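Local atomic coordinates of taurine dioxygenase (Burkholderia xenovorans, PDB entry 5KEU), a protein that probably acts as an iron- and 2-oxoglutarate-dependent dioxygenase of the TauD/TfdA family, here holding a magnesium ion at its metal site. Residues 20-25 with 29-34. Numbering follows the deposited sequence.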
loop_
_atom_site.group_PDB
_atom_site.type_symbol
_atom_site.label_atom_id
_atom_site.label_comp_id
_atom_site.label_asym_id
_atom_site.label_seq_id
_atom_site.Cartn_x
_atom_site.Cartn_y
_atom_site.Cartn_z
ATOM N N ILE B 20 2.662 -13.974 -24.596
ATOM C CA ILE B 20 2.500 -12.869 -23.662
ATOM C C ILE B 20 3.253 -13.191 -22.380
ATOM O O ILE B 20 2.924 -14.147 -21.669
ATOM C CB ILE B 20 1.019 -12.574 -23.394
ATOM C CG1 ILE B 20 0.342 -12.182 -24.715
ATOM C CG2 ILE B 20 0.904 -11.469 -22.360
ATOM C CD1 ILE B 20 -1.068 -11.611 -24.565
ATOM N N GLN B 21 4.273 -12.391 -22.096
ATOM C CA GLN B 21 5.039 -12.530 -20.867
ATOM C C GLN B 21 4.229 -12.020 -19.675
ATOM O O GLN B 21 3.688 -10.912 -19.723
ATOM C CB GLN B 21 6.348 -11.753 -21.021
ATOM C CG GLN B 21 7.152 -11.527 -19.763
ATOM C CD GLN B 21 8.269 -10.517 -19.987
ATOM O OE1 GLN B 21 8.402 -9.553 -19.241
ATOM N NE2 GLN B 21 9.066 -10.728 -21.030
ATOM N N VAL B 22 4.152 -12.825 -18.606
ATOM C CA VAL B 22 3.389 -12.497 -17.399
ATOM C C VAL B 22 4.374 -12.318 -16.246
ATOM O O VAL B 22 5.038 -13.278 -15.838
ATOM C CB VAL B 22 2.348 -13.577 -17.060
ATOM C CG1 VAL B 22 1.617 -13.234 -15.729
ATOM C CG2 VAL B 22 1.343 -13.731 -18.190
ATOM N N LYS B 23 4.481 -11.092 -15.720
ATOM C CA LYS B 23 5.401 -10.786 -14.620
ATOM C C LYS B 23 4.620 -10.449 -13.355
ATOM O O LYS B 23 4.189 -9.297 -13.182
ATOM C CB LYS B 23 6.326 -9.622 -14.984
ATOM C CG LYS B 23 7.287 -9.886 -16.115
ATOM C CD LYS B 23 8.160 -8.658 -16.352
ATOM C CE LYS B 23 8.742 -8.125 -15.055
ATOM N NZ LYS B 23 9.417 -6.809 -15.250
ATOM N N PRO B 24 4.420 -11.401 -12.441
ATOM C CA PRO B 24 3.669 -11.104 -11.212
ATOM C C PRO B 24 4.338 -10.012 -10.382
ATOM O O PRO B 24 5.559 -9.848 -10.394
ATOM C CB PRO B 24 3.663 -12.442 -10.466
ATOM C CG PRO B 24 3.908 -13.489 -11.561
ATOM C CD PRO B 24 4.815 -12.820 -12.545
ATOM N N LEU B 25 3.518 -9.272 -9.642
ATOM C CA LEU B 25 3.997 -8.115 -8.895
ATOM C C LEU B 25 3.970 -8.284 -7.384
ATOM O O LEU B 25 4.535 -7.438 -6.674
ATOM C CB LEU B 25 3.186 -6.871 -9.284
ATOM C CG LEU B 25 3.464 -6.454 -10.725
ATOM C CD1 LEU B 25 2.457 -5.384 -11.195
ATOM C CD2 LEU B 25 4.892 -5.988 -10.909
ATOM N N ILE B 29 -1.239 -11.081 -5.981
ATOM C CA ILE B 29 -2.077 -10.201 -6.790
ATOM C C ILE B 29 -1.203 -9.298 -7.646
ATOM O O ILE B 29 -0.197 -8.749 -7.185
ATOM C CB ILE B 29 -3.067 -9.385 -5.915
ATOM C CG1 ILE B 29 -3.898 -8.464 -6.805
ATOM C CG2 ILE B 29 -2.331 -8.579 -4.803
ATOM C CD1 ILE B 29 -5.161 -7.847 -6.113
ATOM N N GLY B 30 -1.621 -9.131 -8.901
ATOM C CA GLY B 30 -1.019 -8.172 -9.800
ATOM C C GLY B 30 -0.003 -8.803 -10.726
ATOM O O GLY B 30 0.865 -9.560 -10.274
ATOM N N ALA B 31 -0.079 -8.487 -12.019
ATOM C CA ALA B 31 0.941 -8.944 -12.951
ATOM C C ALA B 31 1.033 -7.976 -14.122
ATOM O O ALA B 31 0.021 -7.493 -14.639
ATOM C CB ALA B 31 0.658 -10.374 -13.457
ATOM N N GLU B 32 2.264 -7.692 -14.527
ATOM C CA GLU B 32 2.519 -6.857 -15.684
ATOM C C GLU B 32 2.666 -7.761 -16.901
ATOM O O GLU B 32 3.387 -8.766 -16.846
ATOM C CB GLU B 32 3.782 -6.025 -15.452
ATOM C CG GLU B 32 3.940 -4.856 -16.380
ATOM C CD GLU B 32 5.060 -3.934 -15.929
ATOM O OE1 GLU B 32 6.222 -4.205 -16.297
ATOM O OE2 GLU B 32 4.771 -2.958 -15.191
ATOM N N LEU B 33 1.957 -7.434 -17.982
ATOM C CA LEU B 33 2.019 -8.217 -19.212
ATOM C C LEU B 33 2.820 -7.474 -20.279
ATOM O O LEU B 33 2.732 -6.246 -20.400
ATOM C CB LEU B 33 0.618 -8.541 -19.751
ATOM C CG LEU B 33 -0.404 -9.142 -18.779
ATOM C CD1 LEU B 33 -1.661 -9.600 -19.511
ATOM C CD2 LEU B 33 0.166 -10.266 -17.943
ATOM N N HIS B 34 3.604 -8.221 -21.048
ATOM C CA HIS B 34 4.387 -7.646 -22.127
ATOM C C HIS B 34 4.296 -8.572 -23.328
ATOM O O HIS B 34 4.022 -9.765 -23.188
ATOM C CB HIS B 34 5.856 -7.419 -21.727
ATOM C CG HIS B 34 6.041 -6.377 -20.659
ATOM N ND1 HIS B 34 6.108 -5.027 -20.937
ATOM C CD2 HIS B 34 6.179 -6.489 -19.314
ATOM C CE1 HIS B 34 6.274 -4.353 -19.811
ATOM N NE2 HIS B 34 6.318 -5.218 -18.812
#
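K23 and E32 exchange the central pair of backbone hydrogen bonds in an antiparallel beta hairpin: K23 N reaches E32 O at 2.8 Å and E32 N returns to K23 O at the same length. Q21 and H34 form a second such pair, and a 2.7 Å bond from L25 N to G30 O continues the ladder toward the turn; there the donor stands 45° out of the carbonyl plane of G30. G30 has a positive phi of 98°, a region readily open to glycine.

Apolar side-chain contacts between the strands gather around V22, A31 and L33, the last two buried. V22 and L33 lie side by side, with CG2 of V22 3.7 Å from CD2 of L33. The other V22 branch, CG1, held anti to the backbone N (chi1 177°), meets A31 CB at 3.8 Å. W57 of helix 44-57 lies against V22, P24 and A31, and P24 also packs on Y146 of the second subunit.

The face of Q21, K23, E32 and H34 is looser and more exposed. Q21 OE1 approaches H34 CD2 obliquely at 3.8 Å, and K23 NZ is 4.3 Å from E32 OE1, too far for a salt bridge. Within strand 31-34, H34 NE2 gives E32 OE1 a 2.7 Å hydrogen bond, nearly in the ring plane but on the anti side of OE1 and out of the carboxylate plane.

The hairpin edges a seven-stranded mixed sheet, strand 31-34 running parallel to strand 59-62, consistent with the family's double-stranded beta-helix (cupin) core. With R63 salt-bridged to OE2, both E32 oxygens are engaged, which would favour a carboxylate and may polarise the H34 imidazole.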